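Local structure of polymerase X (Deinococcus radiodurans, 2W9M) at residues Thr20-Asp25 with Ala36-Ala40; Phe155-Gln161 with Asp227-Pro232; Asp326-Ile331 with Asn545-Glu551; Phe431-Ala435 with Arg465-Leu470; Ala481-Val485 with Gln559-Arg563. The protein probably catalyses template-directed DNA synthesis from deoxyribonucleoside triphosphates in DNA repair, and also binds three zinc ions. All coordinates share one frame; numbering follows the deposited sequence.

Contact 1 of 5, residues Thr20-Asp25 with Ala36-Ala40; sequences TADLLD and AYRSA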
# COMPACT_ATOMS: atom_id res chain seq x y z
N THR A 20 5.32 -18.23 17.08
CA THR A 20 6.18 -18.28 15.89
C THR A 20 5.81 -19.46 14.98
O THR A 20 5.89 -19.35 13.75
CB THR A 20 7.67 -18.40 16.27
OG1 THR A 20 7.98 -17.47 17.31
CG2 THR A 20 8.54 -18.12 15.05
N ALA A 21 5.43 -20.58 15.58
CA ALA A 21 5.01 -21.74 14.81
C ALA A 21 3.68 -21.44 14.13
O ALA A 21 3.45 -21.85 13.00
CB ALA A 21 4.91 -22.97 15.70
N ASP A 22 2.80 -20.74 14.84
CA ASP A 22 1.51 -20.34 14.30
C ASP A 22 1.68 -19.42 13.09
O ASP A 22 0.95 -19.54 12.10
CB ASP A 22 0.65 -19.66 15.37
CG ASP A 22 0.01 -20.65 16.33
OD1 ASP A 22 -0.34 -21.77 15.89
OD2 ASP A 22 -0.15 -20.31 17.52
N LEU A 23 2.64 -18.50 13.18
CA LEU A 23 2.95 -17.58 12.09
C LEU A 23 3.52 -18.31 10.87
O LEU A 23 3.16 -17.99 9.73
CB LEU A 23 3.92 -16.50 12.56
CG LEU A 23 3.32 -15.30 13.30
CD1 LEU A 23 4.39 -14.42 13.91
CD2 LEU A 23 2.45 -14.50 12.35
N LEU A 24 4.40 -19.28 11.10
CA LEU A 24 4.96 -20.10 10.03
C LEU A 24 3.89 -21.01 9.43
O LEU A 24 3.90 -21.30 8.24
CB LEU A 24 6.14 -20.92 10.54
CG LEU A 24 7.35 -20.10 10.99
CD1 LEU A 24 8.26 -20.88 11.92
CD2 LEU A 24 8.12 -19.58 9.78
N ASP A 25 2.96 -21.46 10.28
CA ASP A 25 1.81 -22.25 9.83
C ASP A 25 0.96 -21.48 8.82
O ASP A 25 0.48 -22.05 7.84
CB ASP A 25 0.94 -22.66 11.02
CG ASP A 25 1.56 -23.77 11.84
OD1 ASP A 25 2.38 -24.54 11.29
OD2 ASP A 25 1.22 -23.88 13.04
N ALA A 36 9.80 -27.34 14.54
CA ALA A 36 10.93 -27.12 15.43
C ALA A 36 10.60 -26.14 16.55
O ALA A 36 11.05 -26.30 17.68
CB ALA A 36 12.15 -26.66 14.65
N TYR A 37 9.83 -25.11 16.23
CA TYR A 37 9.42 -24.13 17.23
C TYR A 37 8.29 -24.65 18.10
O TYR A 37 8.22 -24.35 19.30
CB TYR A 37 9.04 -22.79 16.58
CG TYR A 37 10.22 -21.90 16.30
CD1 TYR A 37 10.69 -21.72 15.00
CD2 TYR A 37 10.88 -21.24 17.33
CE1 TYR A 37 11.78 -20.91 14.74
CE2 TYR A 37 11.97 -20.43 17.08
CZ TYR A 37 12.42 -20.26 15.79
OH TYR A 37 13.50 -19.45 15.54
N ARG A 38 7.40 -25.43 17.51
CA ARG A 38 6.26 -25.99 18.23
C ARG A 38 6.72 -27.03 19.25
O ARG A 38 6.21 -27.09 20.36
CB ARG A 38 5.26 -26.61 17.26
CG ARG A 38 3.81 -26.51 17.69
CD ARG A 38 2.89 -27.12 16.65
NE ARG A 38 3.30 -26.79 15.28
CZ ARG A 38 3.97 -27.62 14.49
NH1 ARG A 38 4.31 -28.83 14.91
NH2 ARG A 38 4.30 -27.24 13.26
N SER A 39 7.70 -27.84 18.85
CA SER A 39 8.25 -28.87 19.73
C SER A 39 9.09 -28.27 20.84
O SER A 39 9.12 -28.79 21.96
CB SER A 39 9.06 -29.89 18.93
OG SER A 39 10.29 -29.34 18.48
N ALA A 40 9.79 -27.17 20.54
CA ALA A 40 10.57 -26.48 21.56
C ALA A 40 9.65 -25.86 22.61
O ALA A 40 10.05 -25.68 23.76
CB ALA A 40 11.44 -25.41 20.92
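Helix-to-helix packing joins Thr20, Ala21, Leu24 and Asp25 of helix 10-26 to Tyr37 and Arg38 of helix 34-45, within the N-terminal helix-hairpin-helix region. The two helical segments run nearly antiparallel, at 155°, with their axes 8.8 Å apart. Ala21 suits the point of closest approach because its single methyl takes little room: CB lies 4.2 Å from Tyr37 CB and 4.0 Å from Arg38 CB. Beside it Thr20 makes a CH-pi contact, CG2 sitting above the middle of one face of the Tyr37 ring, 4.2 Å from the centroid and 9° off the normal. With Thr20 CG2 anti to the backbone N, OG1 turns back to bond Ala16 O within its own helix, and the methyl is left to meet the ring. Leu24 adds CD1, 4.0 Å from Tyr37 CD1. At one end, Asp25 OD1 approaches the edge of the Arg38 guanidinium in a long salt bridge, 3.9 Å from Arg38 NH2, the carboxylate and guanidinium planes 16° apart. Further out, Tyr37 rests on Ile69 of helix 67-79 and Pro84 of helix 83-91, its OH weakly bonded to Glu72, while Tyr370 from a loop touches Thr20 and Leu24.

Contact 2 of 5, residues Phe155-Gln161 with Asp227-Pro232; sequences FEARQRQ and DYEGVP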
# COMPACT_ATOMS: atom_id res chain seq x y z
N PHE A 155 -10.32 0.02 13.84
CA PHE A 155 -10.47 1.30 13.15
C PHE A 155 -10.63 2.48 14.10
O PHE A 155 -10.06 3.55 13.88
CB PHE A 155 -11.64 1.26 12.17
CG PHE A 155 -11.33 0.55 10.88
CD1 PHE A 155 -12.36 0.10 10.06
CD2 PHE A 155 -10.02 0.34 10.49
CE1 PHE A 155 -12.08 -0.55 8.87
CE2 PHE A 155 -9.74 -0.32 9.30
CZ PHE A 155 -10.77 -0.76 8.49
N GLU A 156 -11.41 2.29 15.16
CA GLU A 156 -11.66 3.38 16.11
C GLU A 156 -10.43 3.71 16.95
O GLU A 156 -10.30 4.83 17.45
CB GLU A 156 -12.87 3.05 16.99
CG GLU A 156 -14.15 2.90 16.20
CD GLU A 156 -15.39 2.79 17.07
OE1 GLU A 156 -15.31 2.14 18.13
OE2 GLU A 156 -16.44 3.34 16.68
N ALA A 157 -9.53 2.75 17.07
CA ALA A 157 -8.27 2.96 17.79
C ALA A 157 -7.40 3.98 17.06
O ALA A 157 -6.94 4.96 17.66
CB ALA A 157 -7.53 1.64 17.94
N ARG A 158 -7.18 3.75 15.78
CA ARG A 158 -6.41 4.64 14.92
C ARG A 158 -6.86 6.10 15.04
O ARG A 158 -8.06 6.38 15.17
CB ARG A 158 -6.51 4.18 13.46
CG ARG A 158 -5.65 2.98 13.14
CD ARG A 158 -6.44 1.89 12.42
NE ARG A 158 -6.78 2.22 11.04
CZ ARG A 158 -6.33 1.55 9.98
NH1 ARG A 158 -5.52 0.51 10.15
NH2 ARG A 158 -6.69 1.92 8.76
N GLN A 159 -5.91 7.03 15.01
CA GLN A 159 -6.24 8.45 15.00
C GLN A 159 -6.56 8.88 13.58
O GLN A 159 -7.38 9.77 13.35
CB GLN A 159 -5.09 9.29 15.54
CG GLN A 159 -5.18 9.61 17.03
CD GLN A 159 -4.34 10.81 17.41
OE1 GLN A 159 -4.21 11.76 16.64
NE2 GLN A 159 -3.76 10.77 18.61
N ARG A 160 -5.89 8.24 12.62
CA ARG A 160 -6.13 8.50 11.21
C ARG A 160 -6.32 7.19 10.46
O ARG A 160 -5.77 6.16 10.85
CB ARG A 160 -4.98 9.32 10.63
CG ARG A 160 -5.09 10.82 10.88
CD ARG A 160 -4.00 11.61 10.14
NE ARG A 160 -4.46 12.95 9.77
CZ ARG A 160 -4.74 13.34 8.53
NH1 ARG A 160 -4.59 12.50 7.52
NH2 ARG A 160 -5.15 14.58 8.30
N GLN A 161 -7.12 7.22 9.41
CA GLN A 161 -7.44 6.02 8.63
C GLN A 161 -6.56 5.91 7.40
O GLN A 161 -6.00 6.90 6.93
CB GLN A 161 -8.91 6.05 8.21
CG GLN A 161 -9.89 6.13 9.38
CD GLN A 161 -9.73 4.98 10.34
OE1 GLN A 161 -9.36 3.87 9.94
NE2 GLN A 161 -10.00 5.23 11.61
N ASP A 227 -20.07 8.22 12.17
CA ASP A 227 -19.08 7.16 12.22
C ASP A 227 -19.66 5.94 11.52
O ASP A 227 -20.63 5.35 12.00
CB ASP A 227 -18.77 6.82 13.68
CG ASP A 227 -17.41 6.17 13.87
OD1 ASP A 227 -16.39 6.86 13.65
OD2 ASP A 227 -17.36 4.97 14.24
N TYR A 228 -19.08 5.57 10.39
CA TYR A 228 -19.52 4.37 9.69
C TYR A 228 -18.55 3.21 9.87
O TYR A 228 -17.48 3.17 9.25
CB TYR A 228 -19.76 4.63 8.20
CG TYR A 228 -20.44 3.47 7.52
CD1 TYR A 228 -21.80 3.22 7.70
CD2 TYR A 228 -19.73 2.60 6.70
CE1 TYR A 228 -22.43 2.16 7.09
CE2 TYR A 228 -20.35 1.54 6.07
CZ TYR A 228 -21.70 1.32 6.27
OH TYR A 228 -22.32 0.26 5.66
N GLU A 229 -18.92 2.26 10.73
CA GLU A 229 -18.10 1.10 11.02
C GLU A 229 -16.67 1.47 11.41
O GLU A 229 -15.71 0.91 10.87
CB GLU A 229 -18.12 0.13 9.84
CG GLU A 229 -19.51 -0.43 9.57
CD GLU A 229 -19.58 -1.29 8.33
OE1 GLU A 229 -18.52 -1.55 7.72
OE2 GLU A 229 -20.70 -1.71 7.96
N GLY A 230 -16.55 2.41 12.34
CA GLY A 230 -15.25 2.81 12.86
C GLY A 230 -14.58 3.93 12.09
O GLY A 230 -13.67 4.58 12.59
N VAL A 231 -15.04 4.15 10.85
CA VAL A 231 -14.46 5.17 9.99
C VAL A 231 -15.24 6.48 10.12
O VAL A 231 -16.41 6.54 9.74
CB VAL A 231 -14.48 4.73 8.53
CG1 VAL A 231 -13.81 5.78 7.65
CG2 VAL A 231 -13.79 3.38 8.37
N PRO A 232 -14.59 7.53 10.65
CA PRO A 232 -15.23 8.84 10.79
C PRO A 232 -15.72 9.38 9.45
O PRO A 232 -15.03 9.23 8.43
CB PRO A 232 -14.10 9.73 11.33
CG PRO A 232 -13.14 8.77 11.97
CD PRO A 232 -13.20 7.53 11.15
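Asp227 meets Glu156 carboxylate to carboxylate, with Asp227 OD2 3.1 Å from Glu156 OE2. Both are acceptors, so the pair would probably repel unless a proton or solvent ions relieve it; Asp227 OD2 also takes a weak bond from Gly230 N inside its own turn. Tyr228 begins a type I' turn that ends at Val231, and the backbones of these two residues are hydrogen-bonded in both directions. Glu229 sends its side chain away, to a salt bridge with Arg125, but its carbonyl O lies in the ring plane of Phe155, 3.5 Å from CD1 at the edge. Gly230 is required here: at phi 89° a beta carbon would jam against the preceding carbonyl and run into Phe155 CB. The bare CA of Gly230 lets Glu156 CG come within 3.5 Å. Val231 holds CG1 anti to the backbone N, which leaves CG2 to lie beside Phe155, 4.0 Å from CD1. Pro232 brings CD to 4.0 Å from Gln161 CG. Gln161, bent at chi2, folds its amide back to the last turn of the helix: NE2 donates to Phe155 O at 2.8 Å, from above the carbonyl plane, while OE1 receives Arg158 NE. This is a two-residue beta-hairpin, strands 224-228 and 231-238, docked on the C-terminal end of helix 141-157, consistent with the palm sheet of a family X polymerase.

Contact 3 of 5, residues Asp326-Ile331 with Asn545-Glu551; sequences DLRGMI and NSLGRAE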
# COMPACT_ATOMS: atom_id res chain seq x y z
N ASP A 326 -2.97 3.15 -17.96
CA ASP A 326 -1.66 3.25 -18.61
C ASP A 326 -0.70 2.18 -18.11
O ASP A 326 0.43 2.08 -18.58
CB ASP A 326 -1.05 4.63 -18.35
CG ASP A 326 -1.78 5.73 -19.07
OD1 ASP A 326 -2.09 5.56 -20.27
OD2 ASP A 326 -2.04 6.78 -18.44
N LEU A 327 -1.15 1.39 -17.14
CA LEU A 327 -0.30 0.37 -16.55
C LEU A 327 -0.47 -0.96 -17.29
O LEU A 327 -1.25 -1.82 -16.87
CB LEU A 327 -0.62 0.21 -15.07
CG LEU A 327 0.08 1.13 -14.06
CD1 LEU A 327 0.35 2.52 -14.63
CD2 LEU A 327 -0.75 1.22 -12.79
N ARG A 328 0.26 -1.12 -18.38
CA ARG A 328 0.20 -2.35 -19.16
C ARG A 328 0.81 -3.52 -18.38
O ARG A 328 0.25 -4.61 -18.35
CB ARG A 328 0.91 -2.18 -20.50
CG ARG A 328 0.27 -1.15 -21.42
CD ARG A 328 0.86 -1.24 -22.81
NE ARG A 328 0.31 -0.24 -23.73
CZ ARG A 328 0.76 -0.03 -24.96
NH1 ARG A 328 1.77 -0.76 -25.44
NH2 ARG A 328 0.20 0.90 -25.73
N GLY A 329 1.95 -3.27 -17.75
CA GLY A 329 2.64 -4.31 -17.01
C GLY A 329 2.42 -4.21 -15.52
O GLY A 329 2.71 -3.18 -14.91
N MET A 330 1.90 -5.28 -14.93
CA MET A 330 1.68 -5.34 -13.48
C MET A 330 2.76 -6.16 -12.80
O MET A 330 2.59 -7.36 -12.57
CB MET A 330 0.29 -5.90 -13.18
CG MET A 330 -0.85 -5.02 -13.65
SD MET A 330 -1.28 -3.70 -12.49
CE MET A 330 0.17 -2.65 -12.60
N ILE A 331 3.87 -5.52 -12.46
CA ILE A 331 5.02 -6.25 -11.93
C ILE A 331 5.10 -6.19 -10.41
O ILE A 331 4.37 -5.44 -9.76
CB ILE A 331 6.35 -5.75 -12.54
CG1 ILE A 331 6.66 -4.33 -12.08
CG2 ILE A 331 6.31 -5.85 -14.07
CD1 ILE A 331 8.00 -3.80 -12.58
N ASN A 545 5.94 0.79 -16.23
CA ASN A 545 4.76 -0.06 -16.35
C ASN A 545 3.94 0.23 -17.61
O ASN A 545 3.12 -0.58 -18.02
CB ASN A 545 3.84 0.09 -15.13
CG ASN A 545 4.56 -0.15 -13.83
OD1 ASN A 545 5.32 0.70 -13.36
ND2 ASN A 545 4.32 -1.31 -13.23
N SER A 546 4.16 1.40 -18.21
CA SER A 546 3.39 1.83 -19.37
C SER A 546 3.88 1.15 -20.65
O SER A 546 3.26 1.26 -21.70
CB SER A 546 3.44 3.35 -19.53
OG SER A 546 4.71 3.78 -19.97
N LEU A 547 5.01 0.45 -20.54
CA LEU A 547 5.58 -0.29 -21.65
C LEU A 547 4.89 -1.63 -21.80
O LEU A 547 4.53 -2.27 -20.81
CB LEU A 547 7.07 -0.52 -21.42
CG LEU A 547 7.98 0.71 -21.30
CD1 LEU A 547 9.44 0.28 -21.07
CD2 LEU A 547 7.86 1.59 -22.53
N GLY A 548 4.70 -2.07 -23.05
CA GLY A 548 4.17 -3.39 -23.32
C GLY A 548 5.20 -4.44 -22.94
O GLY A 548 6.34 -4.10 -22.62
N ARG A 549 4.82 -5.71 -22.99
CA ARG A 549 5.69 -6.78 -22.52
C ARG A 549 7.05 -6.78 -23.23
O ARG A 549 8.09 -6.71 -22.59
CB ARG A 549 5.02 -8.14 -22.67
CG ARG A 549 5.84 -9.29 -22.12
CD ARG A 549 5.21 -10.65 -22.44
NE ARG A 549 5.95 -11.72 -21.79
CZ ARG A 549 7.10 -12.22 -22.24
NH1 ARG A 549 7.64 -11.74 -23.36
NH2 ARG A 549 7.71 -13.19 -21.58
N ALA A 550 7.02 -6.84 -24.56
CA ALA A 550 8.26 -6.88 -25.34
C ALA A 550 9.08 -5.60 -25.17
O ALA A 550 10.31 -5.65 -25.13
CB ALA A 550 7.95 -7.14 -26.80
N GLU A 551 8.40 -4.46 -25.09
CA GLU A 551 9.06 -3.18 -24.83
C GLU A 551 9.75 -3.20 -23.47
O GLU A 551 10.79 -2.59 -23.28
CB GLU A 551 8.06 -2.03 -24.88
CG GLU A 551 7.42 -1.79 -26.24
CD GLU A 551 6.23 -0.83 -26.16
OE1 GLU A 551 5.95 -0.31 -25.06
OE2 GLU A 551 5.57 -0.60 -27.20
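Asn545 grips both the N-H and the C=O of Gly329. Asn545 O accepts from Gly329 N at 2.9 Å, almost straight at 175° and in the carbonyl plane, while Asn545 ND2 donates to Gly329 O at 3.0 Å, with that oxygen lying in the amide plane. Asn545 thus does for this edge of strand 329-333 what a neighbouring strand would do, its amide standing in for a backbone donor. Around this pair the packing is close: Leu327 CG lies alongside Asn545 CB at 4.0 Å, and Ser546 CA makes a CA-H...O contact of 3.1 Å with Asp326 O. The same amide also bonds Asn514 OD1 and, weakly, Ile513 N of strand 511-514. Strands 329-333 and 511-514 are the first and last of a seven-stranded parallel sheet, so Asn545 bridges its two ends, in keeping with the distorted alpha/beta barrel of PHP domains.

Toward solvent the contact thins out. Arg328 stretches its chain from CG to NE along backbone carbonyls, CB 3.6 Å from Leu547 O and CD 3.6 Å from Ser546 O. Its charged end stops short of a salt bridge, NH1 staying 4.2 Å from Glu551 OE2. Glu551 OE1 instead accepts from Gly548 N, 2.9 Å away, at the start of helix 549-561, where Gly548 is the N-cap and a negative charge would probably suit the helix start.

Contact 4 of 5, residues Phe431-Ala435 with Arg465-Leu470; sequences FTLDA and RPGYAL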
# COMPACT_ATOMS: atom_id res chain seq x y z
N PHE A 431 16.13 -3.37 10.33
CA PHE A 431 15.56 -2.03 10.21
C PHE A 431 16.21 -1.04 11.17
O PHE A 431 15.93 0.16 11.11
CB PHE A 431 14.04 -2.07 10.45
CG PHE A 431 13.26 -2.60 9.28
CD1 PHE A 431 13.48 -3.88 8.80
CD2 PHE A 431 12.30 -1.81 8.66
CE1 PHE A 431 12.76 -4.36 7.72
CE2 PHE A 431 11.58 -2.29 7.59
CZ PHE A 431 11.81 -3.57 7.12
N THR A 432 17.07 -1.53 12.05
CA THR A 432 17.65 -0.68 13.08
C THR A 432 19.14 -0.39 12.91
O THR A 432 19.78 0.15 13.82
CB THR A 432 17.36 -1.24 14.49
OG1 THR A 432 17.58 -2.65 14.51
CG2 THR A 432 15.92 -0.95 14.89
N LEU A 433 19.69 -0.74 11.76
CA LEU A 433 21.05 -0.32 11.42
C LEU A 433 21.13 1.20 11.50
O LEU A 433 20.15 1.89 11.22
CB LEU A 433 21.42 -0.79 10.02
CG LEU A 433 22.15 -2.12 9.84
CD1 LEU A 433 21.46 -3.25 10.59
CD2 LEU A 433 22.25 -2.45 8.35
N ASP A 434 22.29 1.72 11.89
CA ASP A 434 22.49 3.17 11.90
C ASP A 434 22.38 3.74 10.49
O ASP A 434 22.59 3.03 9.51
CB ASP A 434 23.84 3.54 12.53
CG ASP A 434 24.97 2.64 12.06
OD1 ASP A 434 25.93 3.16 11.46
OD2 ASP A 434 24.88 1.41 12.28
N ALA A 435 22.04 5.03 10.40
CA ALA A 435 21.81 5.67 9.11
C ALA A 435 22.91 5.41 8.08
O ALA A 435 22.63 5.04 6.94
CB ALA A 435 21.58 7.16 9.29
N ARG A 465 4.58 1.58 11.59
CA ARG A 465 5.98 1.88 11.87
C ARG A 465 6.55 2.82 10.81
O ARG A 465 6.28 2.66 9.63
CB ARG A 465 6.81 0.60 11.90
CG ARG A 465 6.85 -0.12 10.55
CD ARG A 465 8.26 -0.52 10.15
NE ARG A 465 8.49 -1.95 10.28
CZ ARG A 465 8.35 -2.82 9.28
NH1 ARG A 465 7.99 -2.40 8.07
NH2 ARG A 465 8.58 -4.11 9.48
N PRO A 466 7.34 3.81 11.24
CA PRO A 466 8.08 4.66 10.29
C PRO A 466 9.12 3.84 9.54
O PRO A 466 9.40 2.71 9.94
CB PRO A 466 8.77 5.68 11.20
CG PRO A 466 8.82 4.99 12.54
CD PRO A 466 7.50 4.30 12.62
N GLY A 467 9.69 4.39 8.48
CA GLY A 467 10.73 3.71 7.74
C GLY A 467 12.04 3.71 8.51
O GLY A 467 12.17 4.42 9.51
N TYR A 468 13.01 2.92 8.06
CA TYR A 468 14.32 2.92 8.69
C TYR A 468 15.05 4.22 8.40
O TYR A 468 14.75 4.92 7.43
CB TYR A 468 15.16 1.71 8.24
CG TYR A 468 14.93 1.27 6.81
CD1 TYR A 468 14.28 0.08 6.53
CD2 TYR A 468 15.37 2.05 5.74
CE1 TYR A 468 14.07 -0.33 5.23
CE2 TYR A 468 15.17 1.64 4.44
CZ TYR A 468 14.51 0.45 4.19
OH TYR A 468 14.30 0.06 2.89
N ALA A 469 16.00 4.55 9.27
CA ALA A 469 16.80 5.76 9.12
C ALA A 469 17.83 5.59 8.01
O ALA A 469 18.71 4.73 8.09
CB ALA A 469 17.49 6.10 10.44
N LEU A 470 17.72 6.41 6.97
CA LEU A 470 18.70 6.41 5.88
C LEU A 470 18.73 7.77 5.19
O LEU A 470 17.89 8.63 5.45
CB LEU A 470 18.39 5.30 4.86
CG LEU A 470 17.39 5.62 3.74
CD1 LEU A 470 17.31 4.48 2.74
CD2 LEU A 470 16.01 5.94 4.30
O HOH W 1 18.06 2.35 9.47
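One water lies 2.8 Å from both Leu433 O and Ala469 O, placed to donate to either, though it has more acceptors in reach than protons. Ala469 O is further approached by Ala435 CA in a CA-H...O contact of 3.4 Å. The rest of the contact is built on the Phe431 ring, covered on opposite faces by different groups. On one, the Arg465 guanidinium lies almost flat, planes 30° and centres 4.3 Å apart, with Phe431 CE2 above the middle of the guanidinium. The arginine reaches there by bending at chi2 and chi3, and NH1 is also weakly bonded to Gly459 O. On the other, Tyr468 brings its edge to the ring in an offset edge-to-face pair, planes at 65°, CD1 3.5 Å from Phe431 CD2; its OH is anchored on Ala457 O. A serine in place of Arg465 lacks the flat guanidinium, and Phe431 would probably lose the cover of one face and turn more freely, with Gly459 O left without this donor. Both loops follow strands of the parallel sheet. The side chains of Phe431 and Tyr468 lie about 5 Å from those of His428 and His456 respectively, beside a zinc site at the C-terminal ends of the strands, as in PHP barrels.

Contact 5 of 5, residues Ala481-Val485 with Gln559-Arg563; sequences ANGTV and QRAAR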
# COMPACT_ATOMS: atom_id res chain seq x y z
N ALA A 481 22.48 6.96 -11.06
CA ALA A 481 23.79 6.64 -11.63
C ALA A 481 23.84 5.25 -12.25
O ALA A 481 24.64 4.99 -13.14
CB ALA A 481 24.88 6.78 -10.57
N ASN A 482 22.98 4.36 -11.77
CA ASN A 482 22.94 3.01 -12.30
C ASN A 482 21.72 2.76 -13.18
O ASN A 482 21.52 1.66 -13.69
CB ASN A 482 22.99 1.98 -11.17
CG ASN A 482 23.52 0.64 -11.63
OD1 ASN A 482 24.47 0.57 -12.41
ND2 ASN A 482 22.92 -0.44 -11.14
N GLY A 483 20.91 3.79 -13.37
CA GLY A 483 19.72 3.68 -14.18
C GLY A 483 18.72 2.68 -13.63
O GLY A 483 17.86 2.18 -14.36
N THR A 484 18.81 2.38 -12.34
CA THR A 484 17.83 1.50 -11.72
C THR A 484 16.55 2.26 -11.38
O THR A 484 16.59 3.34 -10.79
CB THR A 484 18.41 0.77 -10.49
OG1 THR A 484 17.43 0.73 -9.45
CG2 THR A 484 19.64 1.47 -9.99
N VAL A 485 15.41 1.70 -11.78
CA VAL A 485 14.12 2.35 -11.56
C VAL A 485 13.63 2.18 -10.13
O VAL A 485 13.82 1.12 -9.53
CB VAL A 485 13.05 1.90 -12.59
CG1 VAL A 485 13.59 0.79 -13.47
CG2 VAL A 485 11.76 1.49 -11.90
N GLN A 559 18.93 -1.21 -20.20
CA GLN A 559 19.33 -0.79 -18.86
C GLN A 559 20.60 -1.51 -18.41
O GLN A 559 21.49 -0.90 -17.82
CB GLN A 559 18.19 -1.06 -17.87
CG GLN A 559 18.52 -0.75 -16.42
CD GLN A 559 17.48 -1.29 -15.46
OE1 GLN A 559 17.20 -2.49 -15.45
NE2 GLN A 559 16.91 -0.41 -14.64
N ARG A 560 20.68 -2.81 -18.68
CA ARG A 560 21.83 -3.61 -18.26
C ARG A 560 23.02 -3.39 -19.19
O ARG A 560 24.17 -3.52 -18.76
CB ARG A 560 21.47 -5.09 -18.20
CG ARG A 560 20.46 -5.42 -17.12
CD ARG A 560 20.09 -6.90 -17.10
NE ARG A 560 19.18 -7.21 -16.01
CZ ARG A 560 18.88 -8.44 -15.60
NH1 ARG A 560 19.43 -9.49 -16.21
NH2 ARG A 560 18.04 -8.63 -14.59
N ALA A 561 22.74 -3.05 -20.44
CA ALA A 561 23.79 -2.77 -21.43
C ALA A 561 24.46 -1.44 -21.14
O ALA A 561 25.64 -1.25 -21.45
CB ALA A 561 23.21 -2.78 -22.83
N ALA A 562 23.72 -0.52 -20.54
CA ALA A 562 24.23 0.82 -20.27
C ALA A 562 25.25 0.88 -19.14
O ALA A 562 25.85 1.92 -18.89
CB ALA A 562 23.08 1.78 -19.99
N ARG A 563 25.45 -0.24 -18.45
CA ARG A 563 26.43 -0.27 -17.36
C ARG A 563 27.58 -1.24 -17.59
O ARG A 563 27.64 -1.93 -18.61
CB ARG A 563 25.74 -0.50 -16.00
CG ARG A 563 24.51 -1.40 -16.02
CD ARG A 563 23.49 -0.98 -14.94
NE ARG A 563 22.63 -2.09 -14.54
CZ ARG A 563 21.50 -1.97 -13.84
NH1 ARG A 563 21.06 -0.79 -13.45
NH2 ARG A 563 20.81 -3.06 -13.54
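Gln559 NE2 donates to Gly483 O at 2.8 Å, nearly straight at 165°, the oxygen lying close to the plane of the amide. The side chain spans the gap because it is extended, CG anti to the backbone N (chi1 176°), and NE2 makes a second, weak bond to Thr452 O. Beside it Arg563 NH1 approaches Asn482 O, which lies in the guanidinium plane. NH2 of the same arginine bonds Val451 O and Pro449 O, so the guanidinium faces three backbone carbonyls, the 2.5 Å modelled from Arg563 NH1 to Asn482 O being doubtfully short. Asn482 turns its amide nearly parallel to that group, Asn482 ND2 over one face and 3.4 Å from Arg563 CZ. ND2 is a donor and is spent elsewhere, on His448 O and Val446 O. Gly483, at phi 62°, forms the Schellman motif at the C-terminal end of helix 472-482, a place where a residue without a side chain is at ease. In the packing outside the bonds, Val485 CG1 lies 3.7 Å from Gln559 NE2, and Gln559 CG lies over one face of the Arg563 guanidinium, offset toward its rim. A leucine in place of Arg563 would probably leave Val451 O and Pro449 O without these donors and the Asn482 amide without its flat neighbour. Side-chain donors thus meet main-chain carbonyls, and the positive charge would probably be favoured near the C-terminal end of helix 472-482.

Contacts 1 and 2 come first along the chain, in series, both in the family X polymerase portion, their centres 34 Å apart. The other three involve the seven-stranded parallel sheet of the zinc-binding part: contact 4 is nested inside the long loop closed by contact 3, while contacts 3 and 5 cross along the chain. These two share helix 549-561, with centres 18 Å apart and nearest atoms about 7 Å apart, so the C-terminal helix is held near both ends. Contact 4 approaches the first two, its nearest atoms about 12 Å from contact 1 and about 10 Å from contact 2. Contacts 2 and 5 lie on opposite sides of the chain's centre, consistent with an extended, multidomain molecule.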